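PDB 5N7Q: putative cathepsin d from Ixodes ricinus, which probably cleaves proteins as an aspartic endopeptidase of the pepsin-like peptidase A1 family and binds the inhibitor pepstatin A. Local coordinates for residues Q32-T37 and D122-L127; A40-P45 and S101-G106; N154-Y159 and G170-G175. All coordinates share one frame; numbering follows the deposited sequence. Where two conformers were deposited one is given.

From the N terminus, strand 29-36 carries the chain to the predicted catalytic Asp-36, and strand 42-45 follows after a short loop. The first long-range closure is interaction 2, where 40-45 takes up 101-106 after an excursion of 55 residues. That loop lies wholly within the larger one completed by interaction 1, which brings 122-127 back beside 32-37. Strand 123-126 runs between 29-36 and 42-45, with Gly-126 N bonded to Asn-41 O, and the two contacts knit the N-terminal lobe around Asp-36. Interaction 3, a later hairpin of 154-159 and 170-175, probably belongs to the interdomain sheet, as in pepsin-like proteases. Its Phe-156 and Phe-174 pack on Phe-35, Thr-37 and Leu-127 of interaction 1.

Interaction 1 of 3, residues Q32-T37 and D122-L127; sequences QVIFDT and DGILGL
Phe-35 slants across Leu-125, its CE2 3.8 Å from Leu-125 CD1, while Leu-127 CD1 sits at the ring edge. On the same face Val-33 turns CG2 to Leu-125 CB. Past the end of the strands, Thr-37 CG2 crosses Leu-127 at CB. On the other face Ile-124 CG2 comes against CB of Asp-36, whose CG is anti to its backbone N (chi1 175°). There Ile-34 and Ile-124 lie alongside each other, CG2 of Ile-34 3.5 Å from CG1 of Ile-124 in one of the two conformers deposited for Ile-34; the inhibitor packs on both. The backbones run parallel: Ile-34 O accepts from Leu-125 N at 2.8 Å, and Asp-36 donates to Leu-125 O and accepts from Leu-127 N. Strand 123-126 thus lies between 29-36 and 42-45, consistent with the psi motif of pepsin-like lobes. Asp-122 OD2 takes Gln-32 N on its anti side at 2.9 Å, nearly straight (172°), and also bonds His-58 ND1. Asp-36 OD1 also meets the inhibitor, beside Asp-227. Bonds on both N and O hold the backbone of the predicted catalytic Asp-36 in the sheet, while its carboxylate is placed by Gly-38 N and Ser-39 OG of the loop that follows.

Interaction 2 of 3, residues A40-P45 and S101-G106; sequences ANLWLP and SGQPLG
Two backbone hydrogen bonds join Leu-42 and Leu-44 to Gly-106, which they flank in parallel-strand fashion. Gly-106 N reaches Leu-42 O at 2.8 Å, almost straight (171°), and Leu-44 N meets Gly-106 O at 3.0 Å, nearly along the C=O axis. Between them Trp-43 pairs with Gly-106, their CA atoms 4.2 Å apart. Gly-106 has no side chain to crowd Trp-43 CB, which lies 3.4 Å from Gly-106 O. A water extends the polar seam where the strands diverge: it accepts from Leu-42 N and donates to Pro-104 O. The same carbonyl takes Gln-103 NE2, in the plane of the Pro-104 carbonyl and on a lone pair, 3.0 Å from Pro-104 O; NE2 also bonds Val-138 O, and OE1 receives Asn-143 ND2. Apolar contact falls to the leucines. Leu-42, with CG anti to its backbone N (chi1 174°), runs alongside Leu-105 and sets CD2 4.0 Å from Leu-105 CB, with Gln-103 CG touching the same methyl. Leu-44 crosses Leu-105 at an angle, their CD1 methyls 4.1 Å apart. The indole of Trp-43 leads away from this strand to Tyr-79, whose OH bonds its NE1. The pairing is part of the pepsin-like fold, in which the strand following the Asp-Thr-Gly loop that holds the first predicted catalytic aspartate joins the sheet of the N-terminal lobe.

Interaction 3 of 3, residues N154-Y159 and G170-G175; sequences NVFSVY and GEVLFG
Phe-156 and Phe-174 meet across a non-hydrogen-bonded pair, CB of Phe-156 lying 4.0 Å from Phe-174 CD1. Their rings part because the first torsions differ: Phe-156 holds CG between its backbone N and carbonyl carbon (chi1 59°), whereas Phe-174 has CG anti to its carbonyl carbon (chi1 -68°). Val-172, on the same face, serves both. Its CG1 stands 3.5 Å above the plane of the Phe-174 ring, offset toward the rim, and 4.1 Å from Phe-156 CD1; Val-158 CG2 comes near it more loosely. Beyond the hairpin, Phe-156 meets Phe-141 edge-to-face and also touches the ring of Phe-326. Strands 155-160 and 170-174 form this antiparallel beta hairpin, bordered by strand 322-327 on one side and strand 6-13 on the other, as in the interdomain sheet of pepsin-like proteases. Ser-157 and Leu-173 exchange both backbone bonds; the one from Leu-173 N to Ser-157 O is 2.8 Å and practically straight at 178°. Tyr-159 and Glu-171 do the same, and Gly-175 N closes the end on Val-155 O. On the face of Ser-157, Tyr-159, Glu-171 and Leu-173, Tyr-159 lays CD2 3.7 Å from Gly-170 CA, while its ring stacks with His-181. Glu-171 takes a water on OE2, 2.8 Å away, which also donates to Ser-157 O; Ser-157 OG itself bonds Gly-176 O.

Interaction 1 of 3, residues Q32-T37 and D122-L127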
# COMPACT_ATOMS: atom_id res chain seq x y z
N GLN A 32 -10.07 -11.83 -3.01
CA GLN A 32 -9.17 -10.78 -3.50
C GLN A 32 -8.83 -9.88 -2.35
O GLN A 32 -9.70 -9.47 -1.59
CB GLN A 32 -9.85 -9.97 -4.59
CG GLN A 32 -10.22 -10.80 -5.81
CD GLN A 32 -9.02 -11.22 -6.61
OE1 GLN A 32 -7.98 -10.57 -6.57
NE2 GLN A 32 -9.15 -12.33 -7.34
N VAL A 33 -7.56 -9.54 -2.21
CA VAL A 33 -7.12 -8.67 -1.11
C VAL A 33 -6.14 -7.62 -1.59
O VAL A 33 -5.42 -7.83 -2.54
CB VAL A 33 -6.45 -9.46 0.04
CG1 VAL A 33 -7.47 -10.35 0.72
CG2 VAL A 33 -5.26 -10.31 -0.42
N ILE A 34 -6.15 -6.47 -0.92
CA ILE A 34 -5.11 -5.48 -1.12
C ILE A 34 -3.91 -5.91 -0.27
O ILE A 34 -4.06 -6.25 0.92
CB ILE A 34 -5.64 -4.04 -0.91
CG1 ILE A 34 -4.53 -3.01 -1.15
CG2 ILE A 34 -6.29 -3.84 0.44
CD1 ILE A 34 -5.10 -1.64 -1.46
N PHE A 35 -2.73 -5.90 -0.90
CA PHE A 35 -1.47 -6.19 -0.23
C PHE A 35 -0.92 -4.88 0.29
O PHE A 35 -0.55 -4.02 -0.50
CB PHE A 35 -0.49 -6.88 -1.17
CG PHE A 35 -0.89 -8.32 -1.46
CD1 PHE A 35 -1.88 -8.62 -2.37
CD2 PHE A 35 -0.32 -9.38 -0.75
CE1 PHE A 35 -2.29 -9.92 -2.60
CE2 PHE A 35 -0.71 -10.69 -0.99
CZ PHE A 35 -1.71 -10.96 -1.91
N ASP A 36 -0.92 -4.72 1.61
CA ASP A 36 -0.81 -3.41 2.26
C ASP A 36 0.42 -3.36 3.18
O ASP A 36 0.39 -3.86 4.31
CB ASP A 36 -2.10 -3.14 3.08
CG ASP A 36 -2.04 -1.87 3.89
OD1 ASP A 36 -1.29 -0.98 3.46
OD2 ASP A 36 -2.81 -1.77 4.86
N THR A 37 1.50 -2.73 2.71
CA THR A 37 2.68 -2.57 3.56
C THR A 37 2.51 -1.58 4.71
O THR A 37 3.44 -1.44 5.51
CB THR A 37 3.94 -2.24 2.74
OG1 THR A 37 3.75 -1.00 2.06
CG2 THR A 37 4.25 -3.34 1.74
N ASP A 122 -12.01 -8.03 -1.21
CA ASP A 122 -12.75 -8.54 -0.03
C ASP A 122 -12.12 -8.16 1.27
O ASP A 122 -12.80 -8.09 2.28
CB ASP A 122 -12.88 -10.04 -0.12
CG ASP A 122 -13.46 -10.49 -1.45
OD1 ASP A 122 -14.57 -10.02 -1.81
OD2 ASP A 122 -12.77 -11.20 -2.20
N GLY A 123 -10.82 -7.94 1.28
CA GLY A 123 -10.14 -7.63 2.53
C GLY A 123 -8.74 -7.15 2.30
O GLY A 123 -8.36 -6.78 1.19
N ILE A 124 -7.97 -7.14 3.38
CA ILE A 124 -6.63 -6.55 3.38
C ILE A 124 -5.66 -7.59 3.92
O ILE A 124 -5.99 -8.29 4.86
CB ILE A 124 -6.56 -5.29 4.25
CG1 ILE A 124 -7.54 -4.23 3.71
CG2 ILE A 124 -5.11 -4.77 4.35
CD1 ILE A 124 -7.66 -2.96 4.53
N LEU A 125 -4.49 -7.69 3.29
CA LEU A 125 -3.42 -8.57 3.75
C LEU A 125 -2.24 -7.67 4.06
O LEU A 125 -1.54 -7.14 3.15
CB LEU A 125 -3.08 -9.63 2.69
CG LEU A 125 -2.13 -10.77 3.12
CD1 LEU A 125 -2.33 -12.00 2.22
CD2 LEU A 125 -0.68 -10.31 3.10
N GLY A 126 -2.03 -7.46 5.35
CA GLY A 126 -0.96 -6.56 5.79
C GLY A 126 0.43 -7.17 5.69
O GLY A 126 0.62 -8.34 5.99
N LEU A 127 1.39 -6.35 5.26
CA LEU A 127 2.78 -6.71 5.02
C LEU A 127 3.76 -5.85 5.83
O LEU A 127 4.99 -5.90 5.58
CB LEU A 127 3.10 -6.59 3.53
CG LEU A 127 2.41 -7.58 2.59
CD1 LEU A 127 2.65 -7.17 1.15
CD2 LEU A 127 2.92 -9.01 2.84

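Interaction 2 of 3, residues A40-P45 and S101-G106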
# COMPACT_ATOMS: atom_id res chain seq x y z
N ALA A 40 -0.53 -4.71 9.29
CA ALA A 40 0.07 -6.04 9.57
C ALA A 40 -0.94 -7.18 9.68
O ALA A 40 -0.52 -8.33 9.83
CB ALA A 40 0.95 -5.99 10.82
N ASN A 41 -2.23 -6.90 9.55
CA ASN A 41 -3.29 -7.91 9.76
C ASN A 41 -3.88 -8.39 8.45
O ASN A 41 -4.00 -7.61 7.49
CB ASN A 41 -4.41 -7.34 10.63
CG ASN A 41 -3.98 -7.14 12.06
OD1 ASN A 41 -3.35 -6.15 12.38
ND2 ASN A 41 -4.28 -8.12 12.92
N LEU A 42 -4.29 -9.66 8.43
CA LEU A 42 -5.11 -10.22 7.37
C LEU A 42 -6.56 -10.28 7.85
O LEU A 42 -6.83 -10.77 8.95
CB LEU A 42 -4.66 -11.64 7.02
CG LEU A 42 -5.50 -12.44 6.02
CD1 LEU A 42 -5.66 -11.83 4.65
CD2 LEU A 42 -4.85 -13.81 5.95
N TRP A 43 -7.49 -9.80 7.03
CA TRP A 43 -8.92 -10.02 7.35
C TRP A 43 -9.74 -10.16 6.08
O TRP A 43 -9.36 -9.69 5.02
CB TRP A 43 -9.50 -8.93 8.25
CG TRP A 43 -9.52 -7.55 7.66
CD1 TRP A 43 -8.54 -6.57 7.82
CD2 TRP A 43 -10.50 -7.00 6.79
NE1 TRP A 43 -8.88 -5.46 7.11
CE2 TRP A 43 -10.05 -5.70 6.43
CE3 TRP A 43 -11.68 -7.49 6.23
CZ2 TRP A 43 -10.80 -4.86 5.60
CZ3 TRP A 43 -12.42 -6.65 5.39
CH2 TRP A 43 -11.96 -5.36 5.08
N LEU A 44 -10.87 -10.85 6.23
CA LEU A 44 -11.83 -11.15 5.17
C LEU A 44 -13.23 -11.06 5.74
O LEU A 44 -13.42 -11.23 6.96
CB LEU A 44 -11.60 -12.55 4.60
CG LEU A 44 -10.27 -12.75 3.86
CD1 LEU A 44 -10.01 -14.22 3.67
CD2 LEU A 44 -10.23 -11.96 2.56
N PRO A 45 -14.25 -10.82 4.87
CA PRO A 45 -15.63 -10.83 5.39
C PRO A 45 -16.04 -12.22 5.88
O PRO A 45 -15.71 -13.21 5.25
CB PRO A 45 -16.46 -10.45 4.14
CG PRO A 45 -15.46 -9.85 3.17
CD PRO A 45 -14.22 -10.65 3.42
N SER A 101 0.58 -22.51 6.50
CA SER A 101 -0.21 -23.16 7.56
C SER A 101 -0.47 -22.27 8.79
O SER A 101 0.34 -21.38 9.15
CB SER A 101 0.48 -24.46 8.01
OG SER A 101 0.55 -25.39 6.94
N GLY A 102 -1.59 -22.52 9.46
CA GLY A 102 -1.85 -21.90 10.76
C GLY A 102 -1.82 -20.39 10.75
O GLY A 102 -1.21 -19.77 11.63
N GLN A 103 -2.48 -19.79 9.76
CA GLN A 103 -2.45 -18.35 9.57
C GLN A 103 -3.65 -17.67 10.26
O GLN A 103 -4.80 -17.89 9.87
CB GLN A 103 -2.43 -17.99 8.08
CG GLN A 103 -2.46 -16.49 7.80
CD GLN A 103 -1.27 -15.77 8.43
OE1 GLN A 103 -0.14 -16.23 8.25
NE2 GLN A 103 -1.52 -14.70 9.18
N PRO A 104 -3.39 -16.83 11.27
CA PRO A 104 -4.50 -16.10 11.84
C PRO A 104 -5.07 -15.08 10.86
O PRO A 104 -4.33 -14.45 10.13
CB PRO A 104 -3.90 -15.38 13.05
CG PRO A 104 -2.67 -16.08 13.36
CD PRO A 104 -2.16 -16.61 12.03
N LEU A 105 -6.38 -15.00 10.83
CA LEU A 105 -7.10 -14.01 10.04
C LEU A 105 -8.26 -13.46 10.85
O LEU A 105 -8.85 -14.15 11.70
CB LEU A 105 -7.64 -14.58 8.72
CG LEU A 105 -8.75 -15.65 8.75
CD1 LEU A 105 -9.68 -15.60 7.56
CD2 LEU A 105 -8.17 -17.06 8.86
N GLY A 106 -8.62 -12.23 10.54
CA GLY A 106 -9.83 -11.63 11.09
C GLY A 106 -11.05 -11.98 10.25
O GLY A 106 -11.02 -11.85 9.02
O HOH W 1 -3.56 -11.67 10.52

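Interaction 3 of 3, residues N154-Y159 and G170-G175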
# COMPACT_ATOMS: atom_id res chain seq x y z
N ASN A 154 14.56 -13.50 2.50
CA ASN A 154 13.38 -13.03 3.22
C ASN A 154 13.09 -11.57 2.87
O ASN A 154 13.17 -10.67 3.71
CB ASN A 154 13.51 -13.25 4.72
CG ASN A 154 13.64 -14.71 5.06
OD1 ASN A 154 12.75 -15.51 4.79
ND2 ASN A 154 14.79 -15.08 5.63
N VAL A 155 12.75 -11.38 1.61
CA VAL A 155 12.34 -10.09 1.06
C VAL A 155 11.11 -10.29 0.20
O VAL A 155 10.82 -11.40 -0.23
CB VAL A 155 13.46 -9.45 0.18
CG1 VAL A 155 14.81 -9.50 0.88
CG2 VAL A 155 13.50 -10.05 -1.23
N PHE A 156 10.37 -9.20 -0.02
CA PHE A 156 9.36 -9.19 -1.06
C PHE A 156 9.49 -7.89 -1.82
O PHE A 156 9.89 -6.86 -1.27
CB PHE A 156 7.94 -9.42 -0.52
CG PHE A 156 7.46 -8.43 0.49
CD1 PHE A 156 6.83 -7.25 0.09
CD2 PHE A 156 7.68 -8.62 1.86
CE1 PHE A 156 6.41 -6.32 1.02
CE2 PHE A 156 7.23 -7.68 2.79
CZ PHE A 156 6.60 -6.52 2.36
N SER A 157 9.23 -7.97 -3.12
CA SER A 157 9.44 -6.84 -4.01
C SER A 157 8.17 -6.50 -4.80
O SER A 157 7.49 -7.41 -5.28
CB SER A 157 10.54 -7.16 -5.00
OG SER A 157 11.75 -7.46 -4.32
N VAL A 158 7.84 -5.22 -4.89
CA VAL A 158 6.56 -4.77 -5.43
C VAL A 158 6.71 -3.92 -6.70
O VAL A 158 7.41 -2.93 -6.72
CB VAL A 158 5.76 -3.98 -4.36
CG1 VAL A 158 4.43 -3.54 -4.95
CG2 VAL A 158 5.59 -4.78 -3.07
N TYR A 159 6.06 -4.39 -7.76
CA TYR A 159 5.88 -3.67 -9.00
C TYR A 159 4.42 -3.22 -9.09
O TYR A 159 3.52 -4.08 -8.98
CB TYR A 159 6.22 -4.60 -10.19
CG TYR A 159 5.73 -4.09 -11.51
CD1 TYR A 159 6.15 -2.86 -12.01
CD2 TYR A 159 4.79 -4.81 -12.25
CE1 TYR A 159 5.66 -2.35 -13.19
CE2 TYR A 159 4.31 -4.33 -13.47
CZ TYR A 159 4.75 -3.10 -13.93
OH TYR A 159 4.25 -2.60 -15.12
N GLY A 170 0.31 -5.32 -11.73
CA GLY A 170 1.40 -5.28 -10.77
C GLY A 170 1.73 -6.66 -10.26
O GLY A 170 1.12 -7.63 -10.67
N GLU A 171 2.67 -6.72 -9.34
CA GLU A 171 3.12 -7.98 -8.75
C GLU A 171 3.68 -7.73 -7.38
O GLU A 171 4.43 -6.79 -7.19
CB GLU A 171 4.21 -8.61 -9.61
CG GLU A 171 4.85 -9.85 -9.02
CD GLU A 171 5.92 -10.43 -9.92
OE1 GLU A 171 5.51 -11.26 -10.76
OE2 GLU A 171 7.10 -10.02 -9.86
N VAL A 172 3.35 -8.61 -6.43
CA VAL A 172 4.15 -8.74 -5.22
C VAL A 172 4.94 -10.03 -5.35
O VAL A 172 4.33 -11.09 -5.44
CB VAL A 172 3.30 -8.74 -3.93
CG1 VAL A 172 4.23 -8.80 -2.73
CG2 VAL A 172 2.40 -7.51 -3.82
N LEU A 173 6.26 -9.94 -5.37
CA LEU A 173 7.11 -11.13 -5.48
C LEU A 173 7.60 -11.51 -4.11
O LEU A 173 8.46 -10.84 -3.53
CB LEU A 173 8.27 -10.87 -6.43
CG LEU A 173 9.21 -12.06 -6.64
CD1 LEU A 173 8.48 -13.21 -7.30
CD2 LEU A 173 10.35 -11.62 -7.54
N PHE A 174 7.07 -12.61 -3.59
CA PHE A 174 7.49 -13.09 -2.27
C PHE A 174 8.76 -13.94 -2.37
O PHE A 174 8.76 -14.97 -3.04
CB PHE A 174 6.36 -13.89 -1.62
CG PHE A 174 5.18 -13.03 -1.24
CD1 PHE A 174 5.19 -12.33 -0.05
CD2 PHE A 174 4.09 -12.88 -2.08
CE1 PHE A 174 4.13 -11.49 0.29
CE2 PHE A 174 3.02 -12.06 -1.73
CZ PHE A 174 3.04 -11.38 -0.54
N GLY A 175 9.84 -13.50 -1.71
CA GLY A 175 11.08 -14.27 -1.70
C GLY A 175 12.01 -13.99 -2.86
O GLY A 175 12.88 -14.78 -3.17
O HOH W 2 8.05 -7.91 -8.28